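Peptide ABC transporter, peptide-binding protein (Enterococcus faecalis, PDB 3O6P) probably binds peptides as the solute-binding component of an ABC transporter, this chain being a fragment of that protein's C-terminal half. Local coordinates at residues K66-E71 with K204-M209; E49-V54 with A72-E77; M101-S106 with A152-W157. One frame throughout, in Å; residues are numbered along the deposited sequence. Where two conformers were deposited one is given.

Interaction 1. Residues K66-E71 with K204-M209; sequences KDFAKE and KRWDDM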
loop_
_atom_site.group_PDB
_atom_site.type_symbol
_atom_site.label_atom_id
_atom_site.label_comp_id
_atom_site.label_asym_id
_atom_site.label_seq_id
_atom_site.Cartn_x
_atom_site.Cartn_y
_atom_site.Cartn_z
ATOM N N LYS A 66 -0.230 24.338 -1.013
ATOM C CA LYS A 66 0.539 23.224 -0.447
ATOM C C LYS A 66 0.137 21.874 -0.998
ATOM O O LYS A 66 -1.045 21.571 -1.156
ATOM C CB LYS A 66 0.476 23.222 1.070
ATOM C CG LYS A 66 1.034 24.498 1.697
ATOM C CD LYS A 66 0.782 24.542 3.210
ATOM C CE LYS A 66 -0.714 24.668 3.554
ATOM N NZ LYS A 66 -1.325 25.915 2.994
ATOM N N ASP A 67 1.143 21.067 -1.303
ATOM C CA ASP A 67 0.900 19.762 -1.866
ATOM C C ASP A 67 0.341 18.802 -0.818
ATOM O O ASP A 67 0.818 18.784 0.315
ATOM C CB ASP A 67 2.199 19.197 -2.427
ATOM C CG ASP A 67 1.997 17.872 -3.114
ATOM O OD1 ASP A 67 1.148 17.779 -4.033
ATOM O OD2 ASP A 67 2.685 16.921 -2.745
ATOM N N PHE A 68 -0.655 18.006 -1.200
ATOM C CA PHE A 68 -1.209 16.989 -0.299
ATOM C C PHE A 68 -0.127 16.093 0.296
ATOM O O PHE A 68 -0.116 15.845 1.502
ATOM C CB PHE A 68 -2.226 16.100 -1.022
ATOM C CG PHE A 68 -2.938 15.132 -0.108
ATOM C CD1 PHE A 68 -4.101 15.506 0.574
ATOM C CD2 PHE A 68 -2.441 13.844 0.073
ATOM C CE1 PHE A 68 -4.755 14.600 1.430
ATOM C CE2 PHE A 68 -3.074 12.935 0.916
ATOM C CZ PHE A 68 -4.241 13.315 1.596
ATOM N N ALA A 69 0.746 15.554 -0.555
ATOM C CA ALA A 69 1.772 14.611 -0.070
ATOM C C ALA A 69 2.744 15.282 0.901
ATOM O O ALA A 69 3.136 14.681 1.906
ATOM C CB ALA A 69 2.518 13.955 -1.235
ATOM N N LYS A 70 3.121 16.529 0.620
ATOM C CA LYS A 70 4.021 17.254 1.520
ATOM C C LYS A 70 3.364 17.499 2.883
ATOM O O LYS A 70 4.002 17.339 3.930
ATOM C CB LYS A 70 4.494 18.571 0.902
ATOM C CG LYS A 70 5.377 18.417 -0.304
ATOM C CD LYS A 70 5.609 19.788 -0.945
ATOM C CE LYS A 70 6.703 19.765 -2.001
ATOM N NZ LYS A 70 7.313 21.128 -2.176
ATOM N N GLU A 71 2.090 17.882 2.863
ATOM C CA GLU A 71 1.343 18.121 4.090
ATOM C C GLU A 71 1.153 16.847 4.917
ATOM O O GLU A 71 1.212 16.887 6.149
ATOM C CB GLU A 71 -0.015 18.755 3.782
ATOM C CG GLU A 71 0.050 20.239 3.520
ATOM C CD GLU A 71 -1.320 20.885 3.568
ATOM O OE1 GLU A 71 -1.916 21.046 2.490
ATOM O OE2 GLU A 71 -1.810 21.214 4.672
ATOM N N LYS A 204 -12.283 21.399 6.077
ATOM C CA LYS A 204 -12.500 20.193 6.867
ATOM C C LYS A 204 -12.300 18.965 5.977
ATOM O O LYS A 204 -11.717 17.979 6.409
ATOM C CB LYS A 204 -13.889 20.167 7.524
ATOM C CG LYS A 204 -14.003 18.956 8.456
ATOM C CD LYS A 204 -15.366 18.729 9.070
ATOM C CE LYS A 204 -15.363 17.367 9.788
ATOM N NZ LYS A 204 -15.654 16.207 8.888
ATOM N N ARG A 205 -12.781 19.027 4.735
ATOM C CA ARG A 205 -12.629 17.881 3.818
ATOM C C ARG A 205 -11.137 17.582 3.570
ATOM O O ARG A 205 -10.692 16.416 3.534
ATOM C CB ARG A 205 -13.387 18.130 2.506
ATOM C CG ARG A 205 -13.207 17.000 1.506
ATOM C CD ARG A 205 -14.139 17.124 0.292
ATOM N NE ARG A 205 -13.892 15.980 -0.584
ATOM C CZ ARG A 205 -13.009 15.976 -1.581
ATOM N NH1 ARG A 205 -12.298 17.070 -1.854
ATOM N NH2 ARG A 205 -12.841 14.880 -2.319
ATOM N N TRP A 206 -10.365 18.640 3.388
ATOM C CA TRP A 206 -8.919 18.480 3.190
ATOM C C TRP A 206 -8.276 17.824 4.409
ATOM O O TRP A 206 -7.455 16.899 4.287
ATOM C CB TRP A 206 -8.284 19.858 2.938
ATOM C CG TRP A 206 -6.797 19.838 2.641
ATOM C CD1 TRP A 206 -5.783 20.175 3.500
ATOM C CD2 TRP A 206 -6.166 19.488 1.394
ATOM N NE1 TRP A 206 -4.570 20.051 2.867
ATOM C CE2 TRP A 206 -4.773 19.642 1.575
ATOM C CE3 TRP A 206 -6.646 19.069 0.139
ATOM C CZ2 TRP A 206 -3.847 19.387 0.550
ATOM C CZ3 TRP A 206 -5.720 18.832 -0.889
ATOM C CH2 TRP A 206 -4.342 18.974 -0.665
ATOM N N ASP A 207 -8.633 18.307 5.592
ATOM C CA ASP A 207 -8.065 17.745 6.804
ATOM C C ASP A 207 -8.504 16.284 7.011
ATOM O O ASP A 207 -7.721 15.462 7.484
ATOM C CB ASP A 207 -8.381 18.627 8.017
ATOM C CG ASP A 207 -7.521 19.893 8.077
ATOM O OD1 ASP A 207 -6.553 20.036 7.299
ATOM O OD2 ASP A 207 -7.823 20.773 8.910
ATOM N N ASP A 208 -9.749 15.962 6.648
ATOM C CA ASP A 208 -10.223 14.565 6.698
ATOM C C ASP A 208 -9.397 13.664 5.761
ATOM O O ASP A 208 -8.984 12.548 6.134
ATOM C CB ASP A 208 -11.702 14.492 6.328
ATOM C CG ASP A 208 -12.609 14.918 7.468
ATOM O OD1 ASP A 208 -12.234 14.703 8.647
ATOM O OD2 ASP A 208 -13.714 15.421 7.186
HETATM N N MSE A 209 -9.120 14.156 4.558
HETATM C CA MSE A 209 -8.346 13.356 3.611
HETATM C C MSE A 209 -6.905 13.187 4.081
HETATM O O MSE A 209 -6.344 12.087 3.975
HETATM C CB MSE A 209 -8.397 13.951 2.213
HETATM C CG MSE A 209 -9.827 13.891 1.620
HETATM SE SE MSE A 209 -9.889 14.464 -0.207
HETATM C CE MSE A 209 -9.315 16.303 0.020
#
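Phe68 and Trp206 meet as a T-shaped (edge-to-face) pair: the edge of the phenylalanine ring is directed at the face of the indole's six-membered ring, with centroids 5.3 Å apart and planes at 87°. The approach is offset toward the indole rim, where Phe68 CD1 stands 3.7 Å from Trp206 CH2 and Phe68 CB lies 3.6 Å from the same carbon. The two side chains slide past each other in opposite directions. Trp206 CG is anti to the backbone N (chi1 -177°), which starts the indole out from helix 202-218 toward helix 68-72. Farther along the Phe68 edge, CZ comes to 3.4 Å from Met209 O near the phenyl plane, and CE1 packs against CB of Met209, a selenomethionine.

On the pyrrole side, Trp206 NE1 donates to Glu71 OE1 at 2.9 Å. The bond is bent (131° at the hydrogen) and reaches the oxygen from above the carboxylate plane. It belongs to one of two deposited Glu71 conformers.

In the next shell, Asp67 is the N-cap of helix 68-72, its OD2 accepting weak capping bonds from the backbone N of Ala69 and Lys70. The SE atom of Met209 lies 3.6 Å over one face of the Arg205 guanidinium, toward its rim; that group in turn forms a salt bridge with Asp163. Pro62 and Asp61, in the loop before helix 68-72, also touch Trp206.

The contact therefore joins two helices through one indole that uses its face for apolar packing and its N-H for a carboxylate. Asp61 lies close to Glu71 OE1 and, in the conformers given, Asp207 OD1 is 5.5 Å from Glu71 OE2, which might raise the proton affinity of Glu71, partly offset by the indole N-H; Asp207 too has two conformers, so this is tentative.

Interaction 2. Residues E49-V54 with A72-E77; sequences EPNGLV and AGSQIE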
loop_
_atom_site.group_PDB
_atom_site.type_symbol
_atom_site.label_atom_id
_atom_site.label_comp_id
_atom_site.label_asym_id
_atom_site.label_seq_id
_atom_site.Cartn_x
_atom_site.Cartn_y
_atom_site.Cartn_z
ATOM N N GLU A 49 10.194 7.089 -6.033
ATOM C CA GLU A 49 9.813 6.617 -4.698
ATOM C C GLU A 49 8.435 7.145 -4.289
ATOM O O GLU A 49 8.096 8.293 -4.611
ATOM C CB GLU A 49 10.839 7.038 -3.670
ATOM C CG GLU A 49 12.145 6.316 -3.842
ATOM C CD GLU A 49 13.207 6.856 -2.912
ATOM O OE1 GLU A 49 13.068 6.707 -1.693
ATOM O OE2 GLU A 49 14.183 7.443 -3.400
ATOM N N PRO A 50 7.634 6.306 -3.602
ATOM C CA PRO A 50 6.290 6.768 -3.216
ATOM C C PRO A 50 6.372 7.548 -1.891
ATOM O O PRO A 50 6.973 7.055 -0.920
ATOM C CB PRO A 50 5.534 5.452 -3.009
ATOM C CG PRO A 50 6.616 4.477 -2.478
ATOM C CD PRO A 50 7.939 4.944 -3.115
ATOM N N ASN A 51 5.804 8.743 -1.835
ATOM C CA ASN A 51 5.685 9.434 -0.546
ATOM C C ASN A 51 4.769 8.616 0.361
ATOM O O ASN A 51 5.100 8.340 1.524
ATOM C CB ASN A 51 5.092 10.823 -0.734
ATOM C CG ASN A 51 4.944 11.550 0.572
ATOM O OD1 ASN A 51 5.940 12.033 1.130
ATOM N ND2 ASN A 51 3.704 11.595 1.106
ATOM N N GLY A 52 3.638 8.206 -0.203
ATOM C CA GLY A 52 2.613 7.438 0.531
ATOM C C GLY A 52 1.691 6.801 -0.483
ATOM O O GLY A 52 2.135 6.218 -1.493
ATOM N N LEU A 53 0.396 6.891 -0.211
ATOM C CA LEU A 53 -0.601 6.343 -1.109
ATOM C C LEU A 53 -0.994 7.381 -2.145
ATOM O O LEU A 53 -0.953 7.114 -3.349
ATOM C CB LEU A 53 -1.826 5.874 -0.316
ATOM C CG LEU A 53 -3.016 5.439 -1.173
ATOM C CD1 LEU A 53 -2.630 4.247 -2.076
ATOM C CD2 LEU A 53 -4.245 5.096 -0.320
ATOM N N VAL A 54 -1.397 8.556 -1.698
ATOM C CA VAL A 54 -1.810 9.595 -2.669
ATOM C C VAL A 54 -0.534 10.119 -3.349
ATOM O O VAL A 54 0.435 10.451 -2.647
ATOM C CB VAL A 54 -2.531 10.745 -1.934
ATOM C CG1 VAL A 54 -2.780 11.935 -2.873
ATOM C CG2 VAL A 54 -3.858 10.252 -1.351
ATOM N N ALA A 72 0.927 15.725 4.234
ATOM C CA ALA A 72 0.685 14.462 4.905
ATOM C C ALA A 72 1.974 13.956 5.544
ATOM O O ALA A 72 1.932 13.284 6.570
ATOM C CB ALA A 72 0.112 13.416 3.916
ATOM N N GLY A 73 3.110 14.303 4.956
ATOM C CA GLY A 73 4.386 13.637 5.306
ATOM C C GLY A 73 4.477 12.203 4.773
ATOM O O GLY A 73 3.585 11.719 4.079
ATOM N N SER A 74 5.582 11.524 5.085
ATOM C CA SER A 74 5.786 10.162 4.628
ATOM C C SER A 74 6.092 9.267 5.805
ATOM O O SER A 74 6.930 9.627 6.649
ATOM C CB SER A 74 6.979 10.095 3.649
ATOM O OG SER A 74 7.171 8.752 3.209
ATOM N N GLN A 75 5.474 8.081 5.830
ATOM C CA GLN A 75 5.851 7.044 6.806
ATOM C C GLN A 75 6.475 5.818 6.117
ATOM O O GLN A 75 6.603 4.726 6.719
ATOM C CB GLN A 75 4.610 6.666 7.629
ATOM C CG GLN A 75 4.030 7.947 8.283
ATOM C CD GLN A 75 2.940 7.699 9.288
ATOM O OE1 GLN A 75 1.752 7.993 9.040
ATOM N NE2 GLN A 75 3.331 7.189 10.445
ATOM N N ILE A 76 6.898 5.999 4.870
ATOM C CA ILE A 76 7.552 4.917 4.108
ATOM C C ILE A 76 9.056 5.028 4.268
ATOM O O ILE A 76 9.636 6.083 3.953
ATOM C CB ILE A 76 7.140 4.897 2.633
ATOM C CG1 ILE A 76 5.630 4.619 2.522
ATOM C CG2 ILE A 76 8.021 3.830 1.837
ATOM C CD1 ILE A 76 5.128 4.552 1.120
ATOM N N GLU A 77 9.661 3.966 4.812
ATOM C CA GLU A 77 11.092 3.887 5.064
ATOM C C GLU A 77 11.612 2.574 4.550
ATOM O O GLU A 77 10.901 1.573 4.561
ATOM C CB GLU A 77 11.373 3.899 6.564
ATOM C CG GLU A 77 11.927 5.195 7.091
ATOM C CD GLU A 77 10.974 6.322 6.911
ATOM O OE1 GLU A 77 9.754 6.092 7.065
ATOM O OE2 GLU A 77 11.433 7.443 6.612
HETATM O O HOH W 1 3.639 7.488 3.766
#
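The flat carboxamide of Asn51 lies against Gly73 and Ser74. On one side of its plane Ser74 CB comes to 3.3 Å from Asn51 OD1; on the other side lies the methyl group of Ala69, from helix 68-72. Asn51 ND2 donates to Gly73 O at 3.0 Å, with the oxygen tilted from the amide plane and the nitrogen standing above the plane of the Gly73 carbonyl. Asn51 CG is anti to the backbone N (chi1 179°), the start of the side chain's course toward the end of that helix. There Gly73 leaves helical geometry with a positive phi of 72°, favourable for glycine.

The backbone of Asn51 is gripped as well. Ser74 OG donates to Asn51 O at 2.7 Å, in the carbonyl plane and on a lone pair. A water adds a second bond to Asn51 O and accepts from Gln75 N, both at 2.8 Å, so it bridges the two loops. Ser74 OG also accepts from Ile76 N at 3.2 Å, closing an ST turn; the hydroxyl thus holds its own loop while giving its proton to the facing one.

Beyond this polar group, Ile76 supplies the apolar part. Its CD1 tip reaches Pro50 CG at 3.9 Å, the two side chains crossing at about a right angle, and it also lies against Pro50 O and Gly52 CA.

The contact joins the loop after helix 35-43 to the loop between helices 68-72 and 80-94. Arg35 of helix 35-43 touches both Pro50 and Ile76. From helix 202-218, the Glu213 carboxylate accepts from Leu53 N and Val54 N, while Leu53 O is bonded to Thr6 OG1 of strand 5-11.

Interaction 3. Residues M101-S106 with A152-W157; sequences MDILSS and AVIGGW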
loop_
_atom_site.group_PDB
_atom_site.type_symbol
_atom_site.label_atom_id
_atom_site.label_comp_id
_atom_site.label_asym_id
_atom_site.label_seq_id
_atom_site.Cartn_x
_atom_site.Cartn_y
_atom_site.Cartn_z
HETATM N N MSE A 101 4.399 -16.834 1.985
HETATM C CA MSE A 101 3.438 -15.932 1.346
HETATM C C MSE A 101 3.669 -15.848 -0.140
HETATM O O MSE A 101 4.808 -15.803 -0.593
HETATM C CB MSE A 101 3.509 -14.538 1.962
HETATM C CG MSE A 101 4.866 -13.868 1.846
HETATM SE SE MSE A 101 4.857 -12.058 2.609
HETATM C CE MSE A 101 3.764 -11.217 1.270
ATOM N N ASP A 102 2.578 -15.802 -0.895
ATOM C CA ASP A 102 2.649 -15.681 -2.336
ATOM C C ASP A 102 2.315 -14.248 -2.740
ATOM O O ASP A 102 1.403 -13.650 -2.182
ATOM C CB ASP A 102 1.637 -16.641 -2.980
ATOM C CG ASP A 102 1.749 -16.673 -4.484
ATOM O OD1 ASP A 102 2.787 -17.141 -4.994
ATOM O OD2 ASP A 102 0.780 -16.258 -5.159
ATOM N N ILE A 103 3.024 -13.704 -3.724
ATOM C CA ILE A 103 2.649 -12.399 -4.271
ATOM C C ILE A 103 2.077 -12.603 -5.679
ATOM O O ILE A 103 2.789 -13.020 -6.596
ATOM C CB ILE A 103 3.839 -11.405 -4.370
ATOM C CG1 ILE A 103 4.606 -11.322 -3.056
ATOM C CG2 ILE A 103 3.334 -9.994 -4.815
ATOM C CD1 ILE A 103 5.894 -10.511 -3.175
ATOM N N LEU A 104 0.794 -12.304 -5.830
ATOM C CA LEU A 104 0.126 -12.343 -7.114
ATOM C C LEU A 104 0.495 -11.063 -7.870
ATOM O O LEU A 104 0.533 -9.986 -7.280
ATOM C CB LEU A 104 -1.375 -12.405 -6.856
ATOM C CG LEU A 104 -2.347 -12.473 -8.021
ATOM C CD1 LEU A 104 -2.160 -13.793 -8.793
ATOM C CD2 LEU A 104 -3.776 -12.340 -7.451
ATOM N N SER A 105 0.785 -11.168 -9.160
ATOM C CA SER A 105 1.126 -9.973 -9.925
ATOM C C SER A 105 0.749 -10.119 -11.380
ATOM O O SER A 105 0.311 -11.185 -11.830
ATOM C CB SER A 105 2.629 -9.673 -9.834
ATOM O OG SER A 105 3.379 -10.582 -10.636
ATOM N N SER A 106 0.934 -9.029 -12.109
ATOM C CA SER A 106 0.869 -9.039 -13.559
ATOM C C SER A 106 2.047 -9.858 -14.080
ATOM O O SER A 106 3.110 -9.923 -13.435
ATOM C CB SER A 106 0.967 -7.612 -14.088
ATOM O OG SER A 106 1.034 -7.594 -15.497
ATOM N N ALA A 152 -0.488 -11.734 -1.035
ATOM C CA ALA A 152 -0.256 -10.353 -1.437
ATOM C C ALA A 152 -0.587 -10.207 -2.914
ATOM O O ALA A 152 -0.513 -11.191 -3.688
ATOM C CB ALA A 152 1.198 -9.939 -1.168
ATOM N N VAL A 153 -0.995 -9.010 -3.316
ATOM C CA VAL A 153 -1.228 -8.762 -4.746
ATOM C C VAL A 153 -0.725 -7.370 -5.119
ATOM O O VAL A 153 -1.024 -6.387 -4.440
ATOM C CB VAL A 153 -2.715 -8.967 -5.185
ATOM C CG1 VAL A 153 -3.692 -8.071 -4.394
ATOM C CG2 VAL A 153 -2.866 -8.780 -6.733
ATOM N N ILE A 154 0.041 -7.304 -6.202
ATOM C CA ILE A 154 0.549 -6.003 -6.691
ATOM C C ILE A 154 -0.362 -5.463 -7.770
ATOM O O ILE A 154 -0.720 -6.169 -8.727
ATOM C CB ILE A 154 2.015 -6.109 -7.173
ATOM C CG1 ILE A 154 2.936 -6.475 -5.985
ATOM C CG2 ILE A 154 2.432 -4.794 -7.803
ATOM C CD1 ILE A 154 4.370 -6.776 -6.363
ATOM N N GLY A 155 -0.764 -4.209 -7.612
ATOM C CA GLY A 155 -1.592 -3.547 -8.614
ATOM C C GLY A 155 -1.378 -2.065 -8.456
ATOM O O GLY A 155 -0.370 -1.624 -7.949
ATOM N N GLY A 156 -2.315 -1.277 -8.930
ATOM C CA GLY A 156 -2.174 0.136 -8.722
ATOM C C GLY A 156 -3.409 0.883 -9.125
ATOM O O GLY A 156 -4.429 0.295 -9.496
ATOM N N TRP A 157 -3.313 2.190 -9.032
ATOM C CA TRP A 157 -4.455 3.058 -9.338
ATOM C C TRP A 157 -3.944 4.324 -9.964
ATOM O O TRP A 157 -2.904 4.852 -9.547
ATOM C CB TRP A 157 -5.230 3.389 -8.043
ATOM C CG TRP A 157 -6.513 4.092 -8.321
ATOM C CD1 TRP A 157 -6.771 5.433 -8.203
ATOM C CD2 TRP A 157 -7.717 3.492 -8.792
ATOM N NE1 TRP A 157 -8.074 5.698 -8.573
ATOM C CE2 TRP A 157 -8.675 4.528 -8.939
ATOM C CE3 TRP A 157 -8.084 2.175 -9.113
ATOM C CZ2 TRP A 157 -9.981 4.287 -9.375
ATOM C CZ3 TRP A 157 -9.389 1.939 -9.541
ATOM C CH2 TRP A 157 -10.314 2.989 -9.672
HETATM O O HOH W 2 0.981 -6.377 -10.910
#
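Leu104 and Val153 are neighbours on parallel strands in the mixed five-stranded sheet, whose strand order, with strand 5-11 alone antiparallel, is consistent with a class II periplasmic binding protein lobe. Leu104 CG is anti to the backbone N (chi1 -179°), and the side chain runs beside that of Val153, pointing the same way. Its CB lies 3.5 Å from Ala152 O, its CG faces Val153 CG2 at 3.9 Å, and its CD2 tip closes on that same methyl at 3.7 Å. Helix 138-147 covers this face through Ser145, which touches both residues.

The backbones interlock through three nearly straight bonds: Ala152 N to Asp102 O, Leu104 N to Ala152 O and Ile154 N to Leu104 O. CA-H...O contacts from Ile103 and Val153 accompany them.

On the other face Ile103 CG2 meets Ile154 CD1 at 3.7 Å, and Val115 and Val118 of helix 109-125 touch Ile103. The polar end of Asp102 turns to the next strand, bonding Thr132 and Ser134. At the C-terminal end of the pairing, a water accepts from Ser106 N at 2.9 Å and donates to Ile154 O at 2.8 Å, spanning the diverging strands.

Interactions 1 and 2 are neighbours, with centres 13 Å apart, and share helix 68-72: 66-71 holds the N-cap Asp67 and the helix up to Glu71, 72-77 its last residue Ala72 and the loop that follows. They touch where Phe68 CD2 packs 3.5 Å from Val54 CG1, and helix 202-218, one side of interaction 1, also touches interaction 2 through Leu210 and Glu213. Interaction 3 lies across the chain's centre, in the sheet; its centre is 19 Å from interaction 2's and 28 Å from interaction 1's, with nearest atoms about 7 and 12 Å away. The bound sodium ion, at Gln123, Leu126 and Val129, is about 9 Å from the Met101 side chain of interaction 3.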